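Local atomic coordinates of CCMAN5 (Cellulosimicrobium cellulans, PDB entry 2XSG), a protein that hydrolyses alpha-mannosidic bonds as a family 92 glycoside hydrolase and has been used to enable mannose-6-phosphate modification of yeast-produced human lysosomal enzymes. Residues 12-17 with 648-653; 18-23 with 53-58; 25-30 with 38-43; 57-62 with 113-118. All coordinates share one frame; numbering follows the deposited sequence.

Contact 1 of 4, residues 12-17 with 648-653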
loop_
_atom_site.group_PDB
_atom_site.type_symbol
_atom_site.label_atom_id
_atom_site.label_comp_id
_atom_site.label_asym_id
_atom_site.label_seq_id
_atom_site.Cartn_x
_atom_site.Cartn_y
_atom_site.Cartn_z
ATOM N N LEU A 12 -6.353 -10.971 16.108
ATOM C CA LEU A 12 -7.491 -10.583 15.259
ATOM C C LEU A 12 -7.151 -10.378 13.779
ATOM O O LEU A 12 -8.036 -10.453 12.917
ATOM C CB LEU A 12 -8.194 -9.342 15.815
ATOM C CG LEU A 12 -8.786 -9.438 17.214
ATOM C CD1 LEU A 12 -9.448 -8.099 17.562
ATOM C CD2 LEU A 12 -9.810 -10.615 17.359
ATOM N N VAL A 13 -5.877 -10.106 13.497
ATOM C CA VAL A 13 -5.357 -9.996 12.131
ATOM C C VAL A 13 -5.403 -11.355 11.400
ATOM O O VAL A 13 -4.951 -12.385 11.930
ATOM C CB VAL A 13 -3.906 -9.426 12.152
ATOM C CG1 VAL A 13 -3.267 -9.393 10.776
ATOM C CG2 VAL A 13 -3.891 -8.027 12.757
ATOM N N ASP A 14 -5.948 -11.352 10.185
ATOM C CA ASP A 14 -5.869 -12.513 9.310
ATOM C C ASP A 14 -4.931 -12.197 8.128
ATOM O O ASP A 14 -5.361 -11.597 7.129
ATOM C CB ASP A 14 -7.277 -12.896 8.817
ATOM C CG ASP A 14 -7.307 -14.208 8.028
ATOM O OD1 ASP A 14 -6.242 -14.723 7.591
ATOM O OD2 ASP A 14 -8.429 -14.712 7.811
ATOM N N VAL A 15 -3.669 -12.627 8.231
ATOM C CA VAL A 15 -2.674 -12.312 7.198
ATOM C C VAL A 15 -2.941 -13.010 5.852
ATOM O O VAL A 15 -2.241 -12.769 4.876
ATOM C CB VAL A 15 -1.206 -12.581 7.650
ATOM C CG1 VAL A 15 -0.852 -11.802 8.920
ATOM C CG2 VAL A 15 -0.938 -14.086 7.823
ATOM N N PHE A 16 -3.948 -13.878 5.800
ATOM C CA PHE A 16 -4.266 -14.565 4.551
ATOM C C PHE A 16 -5.301 -13.834 3.720
ATOM O O PHE A 16 -5.498 -14.147 2.550
ATOM C CB PHE A 16 -4.693 -16.002 4.814
ATOM C CG PHE A 16 -3.574 -16.864 5.305
ATOM C CD1 PHE A 16 -2.543 -17.244 4.448
ATOM C CD2 PHE A 16 -3.555 -17.294 6.620
ATOM C CE1 PHE A 16 -1.494 -18.038 4.900
ATOM C CE2 PHE A 16 -2.513 -18.089 7.090
ATOM C CZ PHE A 16 -1.483 -18.467 6.229
ATOM N N VAL A 17 -5.935 -12.834 4.317
ATOM C CA VAL A 17 -6.893 -12.021 3.591
ATOM C C VAL A 17 -6.187 -11.340 2.430
ATOM O O VAL A 17 -5.177 -10.657 2.622
ATOM C CB VAL A 17 -7.582 -11.001 4.508
ATOM C CG1 VAL A 17 -8.280 -9.888 3.670
ATOM C CG2 VAL A 17 -8.577 -11.741 5.417
ATOM N N TYR A 648 -15.016 -5.807 0.149
ATOM C CA TYR A 648 -14.054 -6.282 1.120
ATOM C C TYR A 648 -14.592 -7.538 1.803
ATOM O O TYR A 648 -15.702 -7.496 2.347
ATOM C CB TYR A 648 -13.854 -5.215 2.197
ATOM C CG TYR A 648 -13.079 -4.007 1.753
ATOM C CD1 TYR A 648 -13.710 -2.958 1.088
ATOM C CD2 TYR A 648 -11.724 -3.886 2.042
ATOM C CE1 TYR A 648 -12.993 -1.826 0.673
ATOM C CE2 TYR A 648 -10.993 -2.738 1.655
ATOM C CZ TYR A 648 -11.641 -1.721 0.971
ATOM O OH TYR A 648 -10.939 -0.609 0.589
ATOM N N ARG A 649 -13.817 -8.633 1.774
ATOM C CA ARG A 649 -14.191 -9.902 2.448
ATOM C C ARG A 649 -13.111 -10.329 3.437
ATOM O O ARG A 649 -11.927 -10.116 3.174
ATOM C CB ARG A 649 -14.380 -11.068 1.447
ATOM C CG ARG A 649 -15.217 -10.764 0.211
ATOM C CD ARG A 649 -15.986 -11.977 -0.317
ATOM N NE ARG A 649 -17.376 -11.551 -0.493
ATOM C CZ ARG A 649 -18.266 -12.086 -1.328
ATOM N NH1 ARG A 649 -17.929 -13.098 -2.115
ATOM N NH2 ARG A 649 -19.505 -11.584 -1.384
ATOM N N LEU A 650 -13.509 -10.969 4.544
ATOM C CA LEU A 650 -12.535 -11.638 5.393
ATOM C C LEU A 650 -12.327 -13.036 4.808
ATOM O O LEU A 650 -12.845 -14.036 5.322
ATOM C CB LEU A 650 -12.966 -11.699 6.869
ATOM C CG LEU A 650 -11.825 -12.031 7.848
ATOM C CD1 LEU A 650 -10.885 -10.839 8.062
ATOM C CD2 LEU A 650 -12.371 -12.517 9.187
ATOM N N ASP A 651 -11.563 -13.073 3.719
ATOM C CA ASP A 651 -11.326 -14.258 2.931
ATOM C C ASP A 651 -9.995 -14.082 2.228
ATOM O O ASP A 651 -9.563 -12.942 1.986
ATOM C CB ASP A 651 -12.413 -14.383 1.851
ATOM C CG ASP A 651 -12.450 -15.753 1.225
ATOM O OD1 ASP A 651 -12.907 -16.689 1.911
ATOM O OD2 ASP A 651 -11.993 -15.908 0.075
ATOM N N PRO A 652 -9.331 -15.205 1.874
ATOM C CA PRO A 652 -8.180 -15.090 0.975
ATOM C C PRO A 652 -8.517 -14.307 -0.312
ATOM O O PRO A 652 -7.675 -13.538 -0.821
ATOM C CB PRO A 652 -7.831 -16.553 0.676
ATOM C CG PRO A 652 -8.209 -17.273 1.938
ATOM C CD PRO A 652 -9.445 -16.554 2.466
ATOM N N ARG A 653 -9.736 -14.474 -0.825
ATOM C CA ARG A 653 -10.214 -13.614 -1.887
ATOM C C ARG A 653 -10.706 -12.330 -1.204
ATOM O O ARG A 653 -11.907 -12.157 -0.976
ATOM C CB ARG A 653 -11.342 -14.294 -2.685
ATOM C CG ARG A 653 -10.965 -15.615 -3.359
ATOM C CD ARG A 653 -12.128 -16.110 -4.261
ATOM N NE ARG A 653 -11.689 -17.190 -5.147
ATOM C CZ ARG A 653 -12.279 -17.513 -6.300
ATOM N NH1 ARG A 653 -13.336 -16.838 -6.727
ATOM N NH2 ARG A 653 -11.809 -18.518 -7.031
#
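One face of the Phe16 ring carries CG2 of the preceding Val15, 4.3 Å above the ring plane and offset toward the rim. The ring leads away from 648-653 and packs among Pro28, Tyr52 and two residues of strand 106-109, Glu106 and Ala108. The carboxylates of Asp14 and Asp651 are both met from above their planes by the backbone N-H two residues on: Phe16 N lies 3.0 Å from Asp14 OD1, and Arg653 N lies 2.8 Å from Asp651 OD2. Each segment thus has its own Asx turn, and the first is built into the type I beta turn from Asp14 to Val17.

Val17 is the side chain that reaches across. Its CG1 stands anti to the backbone N (chi1 164°) and rests against the carbonyl oxygens of Arg649 and Asp651. Its CG2 meets Leu650 CD1 at 3.6 Å, the two side chains crossing at about a right angle. Leu650 itself is the centre of an inverse gamma turn. Beside this apolar touch, the backbones exchange two CA-H...O contacts, Pro652 CA to Phe16 O at 3.3 Å and Val17 CA to Asp651 O at 3.2 Å. Arg317 of helix 306-318 binds Val17 O.

The seam ties the start of the N-terminal domain to a loop of the catalytic domain through carbonyl dipoles, polarised CA-H groups and one methyl pair, so between these segments the join rests on close packing and weak CA-H...O contacts, while a backbone hydrogen bond of Asp651 with Gly18 continues it next door.

Contact 2 of 4, residues 18-23 with 53-58; sequences GTEGDF and DYAQSK
Asp53 OD1 is gripped by two backbone N-H groups, one from each segment: Gly21 N at 2.8 Å and Ala55 N at 2.9 Å. They come from opposite sides of the carboxylate plane, both steeply out of it (65° and 66°), so the oxygen is pinned between them. The other oxygen, OD2, takes Gln56 NE2 at 3.0 Å, with OD2 close to the amide plane of Gln56. CG anti to the backbone N (chi1 167°) carries the carboxylate to these donors. An alanine at Asp53 would remove all three acceptor bonds and would probably loosen both the turn that follows and its tie to Gly21.

A second bond across the contact runs from Tyr54 N to Thr19 O, 2.8 Å long, with the donor above the carbonyl plane. Around it Glu20 CB abuts Tyr54 CB at 3.9 Å. From there the Glu20 chain extends until its carboxylate lies nearly parallel to the Tyr54 ring, OE1 coming 4.0 Å from CD1. OE2 passes beside the Ala55 methyl and forms a salt bridge with Arg653, which is likely to ease the repulsion from Asp53 OD1, 5.4 Å from Glu20 OE2. Tyr54 also stacks on His103, and Thr19 OG1, next to Tyr54 CD2, is hydrogen-bonded to Phe16 O.

Two tight turns meet here in the N-terminal domain: a type II' beta turn from Glu20 to Phe23, with Gly21 at its positive-phi corner, and a type I beta turn from Asp53 to Gln56 whose leading aspartate forms a classic Asx turn.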
loop_
_atom_site.group_PDB
_atom_site.type_symbol
_atom_site.label_atom_id
_atom_site.label_comp_id
_atom_site.label_asym_id
_atom_site.label_seq_id
_atom_site.Cartn_x
_atom_site.Cartn_y
_atom_site.Cartn_z
ATOM N N GLY A 18 -6.720 -11.548 1.231
ATOM C CA GLY A 18 -6.152 -10.946 0.026
ATOM C C GLY A 18 -5.000 -11.719 -0.629
ATOM O O GLY A 18 -4.380 -11.210 -1.564
ATOM N N THR A 19 -4.724 -12.937 -0.156
ATOM C CA THR A 19 -3.592 -13.747 -0.661
ATOM C C THR A 19 -3.972 -14.778 -1.744
ATOM O O THR A 19 -3.117 -15.549 -2.201
ATOM C CB THR A 19 -2.856 -14.473 0.481
ATOM O OG1 THR A 19 -3.740 -15.432 1.088
ATOM C CG2 THR A 19 -2.337 -13.461 1.551
ATOM N N GLU A 20 -5.241 -14.803 -2.140
ATOM C CA GLU A 20 -5.670 -15.687 -3.242
ATOM C C GLU A 20 -5.612 -14.967 -4.585
ATOM O O GLU A 20 -6.088 -13.838 -4.707
ATOM C CB GLU A 20 -7.078 -16.251 -3.010
ATOM C CG GLU A 20 -7.523 -17.264 -4.105
ATOM C CD GLU A 20 -8.576 -18.250 -3.623
ATOM O OE1 GLU A 20 -8.719 -18.418 -2.400
ATOM O OE2 GLU A 20 -9.247 -18.883 -4.469
ATOM N N GLY A 21 -4.996 -15.618 -5.567
ATOM C CA GLY A 21 -5.132 -15.250 -6.982
ATOM C C GLY A 21 -4.981 -13.770 -7.227
ATOM O O GLY A 21 -4.050 -13.173 -6.736
ATOM N N ASP A 22 -5.923 -13.189 -7.966
ATOM C CA ASP A 22 -5.912 -11.764 -8.294
ATOM C C ASP A 22 -6.933 -10.998 -7.437
ATOM O O ASP A 22 -7.663 -10.151 -7.949
ATOM C CB ASP A 22 -6.192 -11.557 -9.800
ATOM C CG ASP A 22 -5.780 -10.163 -10.297
ATOM O OD1 ASP A 22 -5.009 -9.455 -9.601
ATOM O OD2 ASP A 22 -6.217 -9.767 -11.393
ATOM N N PHE A 23 -6.969 -11.294 -6.134
ATOM C CA PHE A 23 -7.960 -10.696 -5.217
ATOM C C PHE A 23 -7.290 -9.829 -4.134
ATOM O O PHE A 23 -7.636 -9.896 -2.949
ATOM C CB PHE A 23 -8.886 -11.765 -4.596
ATOM C CG PHE A 23 -9.705 -12.542 -5.610
ATOM C CD1 PHE A 23 -10.999 -12.134 -5.942
ATOM C CD2 PHE A 23 -9.184 -13.687 -6.220
ATOM C CE1 PHE A 23 -11.777 -12.854 -6.882
ATOM C CE2 PHE A 23 -9.932 -14.413 -7.160
ATOM C CZ PHE A 23 -11.241 -13.995 -7.492
ATOM N N ASP A 53 0.113 -17.663 -3.806
ATOM C CA ASP A 53 -1.314 -17.740 -4.130
ATOM C C ASP A 53 -1.990 -18.778 -3.242
ATOM O O ASP A 53 -1.643 -19.977 -3.295
ATOM C CB ASP A 53 -1.526 -18.056 -5.621
ATOM C CG ASP A 53 -2.971 -18.448 -5.952
ATOM O OD1 ASP A 53 -3.905 -18.156 -5.165
ATOM O OD2 ASP A 53 -3.170 -19.071 -7.018
ATOM N N TYR A 54 -2.971 -18.329 -2.454
ATOM C CA TYR A 54 -3.693 -19.204 -1.482
ATOM C C TYR A 54 -4.263 -20.479 -2.125
ATOM O O TYR A 54 -4.367 -21.529 -1.464
ATOM C CB TYR A 54 -4.831 -18.442 -0.773
ATOM C CG TYR A 54 -5.360 -19.138 0.483
ATOM C CD1 TYR A 54 -6.430 -20.052 0.421
ATOM C CD2 TYR A 54 -4.761 -18.911 1.730
ATOM C CE1 TYR A 54 -6.892 -20.699 1.593
ATOM C CE2 TYR A 54 -5.219 -19.559 2.898
ATOM C CZ TYR A 54 -6.271 -20.435 2.816
ATOM O OH TYR A 54 -6.704 -21.050 3.963
ATOM N N ALA A 55 -4.655 -20.376 -3.394
ATOM C CA ALA A 55 -5.307 -21.483 -4.088
ATOM C C ALA A 55 -4.344 -22.618 -4.417
ATOM O O ALA A 55 -4.805 -23.706 -4.779
ATOM C CB ALA A 55 -6.014 -21.000 -5.363
ATOM N N GLN A 56 -3.031 -22.385 -4.272
ATOM C CA GLN A 56 -2.020 -23.398 -4.626
ATOM C C GLN A 56 -1.832 -24.459 -3.532
ATOM O O GLN A 56 -2.402 -24.365 -2.438
ATOM C CB GLN A 56 -0.686 -22.749 -4.974
ATOM C CG GLN A 56 -0.736 -21.698 -6.061
ATOM C CD GLN A 56 -1.136 -22.256 -7.403
ATOM O OE1 GLN A 56 -0.521 -23.196 -7.906
ATOM N NE2 GLN A 56 -2.151 -21.660 -8.010
ATOM N N SER A 57 -1.043 -25.486 -3.839
ATOM C CA SER A 57 -0.881 -26.589 -2.903
ATOM C C SER A 57 0.569 -27.058 -2.799
ATOM O O SER A 57 0.851 -28.087 -2.169
ATOM C CB SER A 57 -1.812 -27.747 -3.263
ATOM O OG SER A 57 -1.581 -28.185 -4.587
ATOM N N LYS A 58 1.484 -26.287 -3.396
ATOM C CA LYS A 58 2.904 -26.512 -3.211
ATOM C C LYS A 58 3.637 -25.224 -2.890
ATOM O O LYS A 58 3.266 -24.150 -3.359
ATOM C CB LYS A 58 3.522 -27.198 -4.422
ATOM C CG LYS A 58 3.109 -28.658 -4.537
ATOM C CD LYS A 58 3.282 -29.169 -5.935
ATOM C CE LYS A 58 2.780 -30.596 -6.035
ATOM N NZ LYS A 58 2.910 -31.061 -7.427
#

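Contact 3 of 4, residues 25-30 with 38-43; sequences NDMPAA and KVNPRT
Met27 lays its sulfur across the aliphatic run of Lys38 at about a right angle, SD sitting 4.0 Å from Lys38 CE. CG takes the crowded position between the backbone N and the carbonyl carbon (chi1 67°), and a bend at chi3 turns the terminal methyl to the same CE. The ammonium end of Lys38 leads away to a salt bridge with Asp68. Further along, Ala29 CB presses on Asn40 CB at 3.5 Å, while the two proline rings cross obliquely, Pro28 CG meeting Pro41 CG at 3.8 Å.

The backbones join at Ala30 and Val39. Val39 N reaches Ala30 O over 3.0 Å in an almost straight bond (175°) lying in the carbonyl plane. The return bond, Ala30 N to Val39 O, is equally long at 3.0 Å, but its donor stands above the plane of the carbonyl. Val39 O also receives the CA-H of Ala29, with CA 3.3 Å away, so two neighbouring residues converge on one oxygen.

This buried packing and the single antiparallel bridge, a hydrogen-bonded pair, close a short loop that leads into strand 40-44, an outer strand of a three-stranded antiparallel sheet in the N-terminal domain.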
loop_
_atom_site.group_PDB
_atom_site.type_symbol
_atom_site.label_atom_id
_atom_site.label_comp_id
_atom_site.label_asym_id
_atom_site.label_seq_id
_atom_site.Cartn_x
_atom_site.Cartn_y
_atom_site.Cartn_z
ATOM N N ASN A 25 -3.520 -9.126 -4.130
ATOM C CA ASN A 25 -2.062 -9.219 -4.258
ATOM C C ASN A 25 -1.296 -8.893 -2.981
ATOM O O ASN A 25 -0.245 -8.280 -3.024
ATOM C CB ASN A 25 -1.541 -8.458 -5.483
ATOM C CG ASN A 25 -1.787 -9.232 -6.779
ATOM O OD1 ASN A 25 -1.284 -10.347 -6.948
ATOM N ND2 ASN A 25 -2.557 -8.644 -7.698
ATOM N N ASP A 26 -1.857 -9.302 -1.842
ATOM C CA ASP A 26 -1.177 -9.196 -0.558
ATOM C C ASP A 26 -0.499 -10.508 -0.171
ATOM O O ASP A 26 -0.723 -11.557 -0.795
ATOM C CB ASP A 26 -2.162 -8.757 0.526
ATOM C CG ASP A 26 -2.423 -7.269 0.496
ATOM O OD1 ASP A 26 -1.462 -6.472 0.238
ATOM O OD2 ASP A 26 -3.584 -6.891 0.719
ATOM N N MET A 27 0.329 -10.440 0.860
ATOM C CA MET A 27 1.172 -11.568 1.237
ATOM C C MET A 27 0.907 -12.035 2.674
ATOM O O MET A 27 0.592 -11.226 3.535
ATOM C CB MET A 27 2.649 -11.181 1.081
ATOM C CG MET A 27 3.127 -10.103 2.060
ATOM S SD MET A 27 4.750 -9.461 1.605
ATOM C CE MET A 27 4.273 -8.337 0.272
ATOM N N PRO A 28 1.056 -13.345 2.936
ATOM C CA PRO A 28 1.013 -13.810 4.318
ATOM C C PRO A 28 2.382 -13.697 5.022
ATOM O O PRO A 28 2.531 -14.147 6.154
ATOM C CB PRO A 28 0.627 -15.275 4.163
ATOM C CG PRO A 28 1.325 -15.678 2.888
ATOM C CD PRO A 28 1.255 -14.459 1.984
ATOM N N ALA A 29 3.359 -13.086 4.350
ATOM C CA ALA A 29 4.755 -12.995 4.834
ATOM C C ALA A 29 4.920 -12.547 6.282
ATOM O O ALA A 29 4.212 -11.640 6.758
ATOM C CB ALA A 29 5.565 -12.071 3.927
ATOM N N ALA A 30 5.871 -13.164 6.973
ATOM C CA ALA A 30 6.240 -12.702 8.308
ATOM C C ALA A 30 6.932 -11.343 8.177
ATOM O O ALA A 30 7.903 -11.201 7.425
ATOM C CB ALA A 30 7.154 -13.712 9.007
ATOM N N LYS A 38 10.679 -9.232 4.650
ATOM C CA LYS A 38 9.332 -9.740 4.407
ATOM C C LYS A 38 9.515 -11.184 4.014
ATOM O O LYS A 38 9.863 -11.470 2.863
ATOM C CB LYS A 38 8.645 -8.961 3.272
ATOM C CG LYS A 38 8.306 -7.494 3.628
ATOM C CD LYS A 38 7.638 -6.768 2.463
ATOM C CE LYS A 38 6.397 -6.022 2.917
ATOM N NZ LYS A 38 6.664 -4.790 3.654
ATOM N N VAL A 39 9.306 -12.091 4.973
ATOM C CA VAL A 39 9.685 -13.487 4.786
ATOM C C VAL A 39 8.439 -14.211 4.278
ATOM O O VAL A 39 7.582 -14.639 5.063
ATOM C CB VAL A 39 10.231 -14.123 6.068
ATOM C CG1 VAL A 39 11.003 -15.392 5.743
ATOM C CG2 VAL A 39 11.115 -13.143 6.830
ATOM N N ASN A 40 8.348 -14.295 2.954
ATOM C CA ASN A 40 7.135 -14.755 2.267
ATOM C C ASN A 40 7.321 -16.149 1.718
ATOM O O ASN A 40 8.251 -16.375 0.933
ATOM C CB ASN A 40 6.786 -13.816 1.109
ATOM C CG ASN A 40 5.326 -13.932 0.666
ATOM O OD1 ASN A 40 5.029 -13.883 -0.530
ATOM N ND2 ASN A 40 4.413 -14.101 1.626
ATOM N N PRO A 41 6.429 -17.089 2.108
ATOM C CA PRO A 41 6.438 -18.378 1.443
ATOM C C PRO A 41 6.211 -18.166 -0.050
ATOM O O PRO A 41 5.549 -17.200 -0.418
ATOM C CB PRO A 41 5.216 -19.096 2.061
ATOM C CG PRO A 41 4.336 -17.974 2.606
ATOM C CD PRO A 41 5.339 -16.987 3.101
ATOM N N ARG A 42 6.758 -19.045 -0.892
ATOM C CA ARG A 42 6.539 -18.981 -2.336
ATOM C C ARG A 42 5.783 -20.187 -2.854
ATOM O O ARG A 42 6.292 -21.302 -2.804
ATOM C CB ARG A 42 7.874 -18.884 -3.080
ATOM C CG ARG A 42 7.746 -18.430 -4.541
ATOM C CD ARG A 42 9.117 -17.936 -5.049
ATOM N NE ARG A 42 9.041 -17.159 -6.294
ATOM C CZ ARG A 42 8.687 -15.874 -6.375
ATOM N NH1 ARG A 42 8.324 -15.211 -5.285
ATOM N NH2 ARG A 42 8.664 -15.259 -7.560
ATOM N N THR A 43 4.587 -19.980 -3.386
ATOM C CA THR A 43 3.839 -21.120 -3.927
ATOM C C THR A 43 4.349 -21.516 -5.315
ATOM O O THR A 43 5.043 -20.746 -5.974
ATOM C CB THR A 43 2.302 -20.901 -3.950
ATOM O OG1 THR A 43 1.966 -19.786 -4.780
ATOM C CG2 THR A 43 1.765 -20.671 -2.550
#

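Contact 4 of 4, residues 57-62 with 113-118; sequences SKISGF and YSVGLG
From CB outward, Ile59 bridges two beta sheets packed orthogonally within the N-terminal domain: strands 58-62 and 113-118 cross at -96°, their axes 8.1 Å apart. Ile59 CB touches Leu117 CD2 at 3.8 Å, and CG2 rests on the same methyl. CG1, beside the backbone N, carries CD1 onward to the tip of Tyr113, ending 3.4 Å from its OH. On the flank of that last methyl lies Val115 CG2, 4.4 Å from Ile59 CD1.

Tyr113, Val115 and Leu117 alternate along their strand and all point toward 57-62. With CG anti to the backbone N (chi1 171°), the Tyr113 ring lies across the interface, packs on Pro41 and sends its hydroxyl to a hydrogen bond with Glu106. Replacing Tyr113 by alanine would remove the ring and this hydroxyl, and would probably leave Ile59 and Phe62 poorly packed at this end of the interface.

Phe62 meets Tyr113 obliquely, rim to rim, the planes 68° apart and neither ring over the face of the other. Its CZ lies 4.2 Å from Val115 CG1, and its CE1 comes closest to Tyr113, 3.6 Å from CD1, which sits at the Phe62 edge near the plane of that ring.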
loop_
_atom_site.group_PDB
_atom_site.type_symbol
_atom_site.label_atom_id
_atom_site.label_comp_id
_atom_site.label_asym_id
_atom_site.label_seq_id
_atom_site.Cartn_x
_atom_site.Cartn_y
_atom_site.Cartn_z
ATOM N N SER A 57 -1.043 -25.486 -3.839
ATOM C CA SER A 57 -0.881 -26.589 -2.903
ATOM C C SER A 57 0.569 -27.058 -2.799
ATOM O O SER A 57 0.851 -28.087 -2.169
ATOM C CB SER A 57 -1.812 -27.747 -3.263
ATOM O OG SER A 57 -1.581 -28.185 -4.587
ATOM N N LYS A 58 1.484 -26.287 -3.396
ATOM C CA LYS A 58 2.904 -26.512 -3.211
ATOM C C LYS A 58 3.637 -25.224 -2.890
ATOM O O LYS A 58 3.266 -24.150 -3.359
ATOM C CB LYS A 58 3.522 -27.198 -4.422
ATOM C CG LYS A 58 3.109 -28.658 -4.537
ATOM C CD LYS A 58 3.282 -29.169 -5.935
ATOM C CE LYS A 58 2.780 -30.596 -6.035
ATOM N NZ LYS A 58 2.910 -31.061 -7.427
ATOM N N ILE A 59 4.671 -25.367 -2.073
ATOM C CA ILE A 59 5.553 -24.283 -1.689
ATOM C C ILE A 59 6.988 -24.718 -1.946
ATOM O O ILE A 59 7.377 -25.836 -1.623
ATOM C CB ILE A 59 5.350 -23.915 -0.197
ATOM C CG1 ILE A 59 4.032 -23.140 -0.031
ATOM C CG2 ILE A 59 6.574 -23.170 0.382
ATOM C CD1 ILE A 59 3.722 -22.705 1.392
ATOM N N SER A 60 7.768 -23.822 -2.539
ATOM C CA SER A 60 9.188 -24.043 -2.713
ATOM C C SER A 60 9.902 -23.608 -1.428
ATOM O O SER A 60 10.322 -24.457 -0.643
ATOM C CB SER A 60 9.676 -23.288 -3.955
ATOM O OG SER A 60 9.307 -21.917 -3.855
ATOM N N GLY A 61 9.985 -22.304 -1.171
ATOM C CA GLY A 61 10.681 -21.778 0.010
ATOM C C GLY A 61 10.264 -20.370 0.431
ATOM O O GLY A 61 9.136 -19.950 0.187
ATOM N N PHE A 62 11.188 -19.638 1.057
ATOM C CA PHE A 62 10.913 -18.285 1.554
ATOM C C PHE A 62 11.805 -17.225 0.913
ATOM O O PHE A 62 13.021 -17.385 0.851
ATOM C CB PHE A 62 11.064 -18.252 3.075
ATOM C CG PHE A 62 10.154 -19.215 3.780
ATOM C CD1 PHE A 62 8.863 -18.828 4.134
ATOM C CD2 PHE A 62 10.569 -20.517 4.057
ATOM C CE1 PHE A 62 8.004 -19.699 4.765
ATOM C CE2 PHE A 62 9.706 -21.414 4.701
ATOM C CZ PHE A 62 8.413 -20.999 5.052
ATOM N N TYR A 113 5.287 -16.786 10.288
ATOM C CA TYR A 113 4.572 -17.721 9.425
ATOM C C TYR A 113 5.114 -19.150 9.622
ATOM O O TYR A 113 6.324 -19.346 9.755
ATOM C CB TYR A 113 4.674 -17.279 7.963
ATOM C CG TYR A 113 4.139 -18.291 6.978
ATOM C CD1 TYR A 113 4.933 -19.370 6.564
ATOM C CD2 TYR A 113 2.868 -18.167 6.447
ATOM C CE1 TYR A 113 4.468 -20.298 5.662
ATOM C CE2 TYR A 113 2.385 -19.094 5.534
ATOM C CZ TYR A 113 3.194 -20.158 5.146
ATOM O OH TYR A 113 2.725 -21.098 4.264
ATOM N N SER A 114 4.221 -20.138 9.665
ATOM C CA SER A 114 4.643 -21.531 9.861
ATOM C C SER A 114 3.839 -22.469 8.954
ATOM O O SER A 114 2.646 -22.223 8.691
ATOM C CB SER A 114 4.535 -21.942 11.343
ATOM O OG SER A 114 5.023 -20.919 12.225
ATOM N N VAL A 115 4.503 -23.520 8.455
ATOM C CA VAL A 115 3.892 -24.489 7.532
ATOM C C VAL A 115 4.630 -25.832 7.596
ATOM O O VAL A 115 5.865 -25.889 7.790
ATOM C CB VAL A 115 3.872 -23.966 6.064
ATOM C CG1 VAL A 115 5.303 -23.821 5.480
ATOM C CG2 VAL A 115 3.005 -24.868 5.153
ATOM N N GLY A 116 3.863 -26.907 7.486
ATOM C CA GLY A 116 4.430 -28.237 7.329
ATOM C C GLY A 116 4.575 -28.545 5.854
ATOM O O GLY A 116 3.591 -28.557 5.115
ATOM N N LEU A 117 5.816 -28.754 5.425
ATOM C CA LEU A 117 6.118 -29.031 4.029
ATOM C C LEU A 117 6.402 -30.507 3.858
ATOM O O LEU A 117 7.100 -31.093 4.679
ATOM C CB LEU A 117 7.332 -28.206 3.572
ATOM C CG LEU A 117 7.227 -26.680 3.660
ATOM C CD1 LEU A 117 8.615 -26.008 3.396
ATOM C CD2 LEU A 117 6.139 -26.162 2.708
ATOM N N GLY A 118 5.833 -31.112 2.814
ATOM C CA GLY A 118 6.143 -32.488 2.473
ATOM C C GLY A 118 7.613 -32.626 2.139
ATOM O O GLY A 118 8.193 -31.787 1.423
#

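Contacts 2, 3 and 4 lie within the N-terminal domain, whereas contact 1 ties its beginning to the catalytic domain and encloses the others along the chain. Contact 3 is nested inside the loop closed by contact 2, and contact 4 starts on residues 57-58, where contact 2 ends. The centres of contacts 2 to 4 lie about 11 to 13 Å apart, and that of contact 1 about 12 to 19 Å from them. Contacts 1 and 2 are joined by a probable Pro652 O-Glu20 N hydrogen bond; contacts 3 and 4 by the neighbouring strands 40-44 and 58-63 of one sheet, which contact 4 packs against strand 112-121 of the large sheet. Packing thus runs from the domain seam into the beta core.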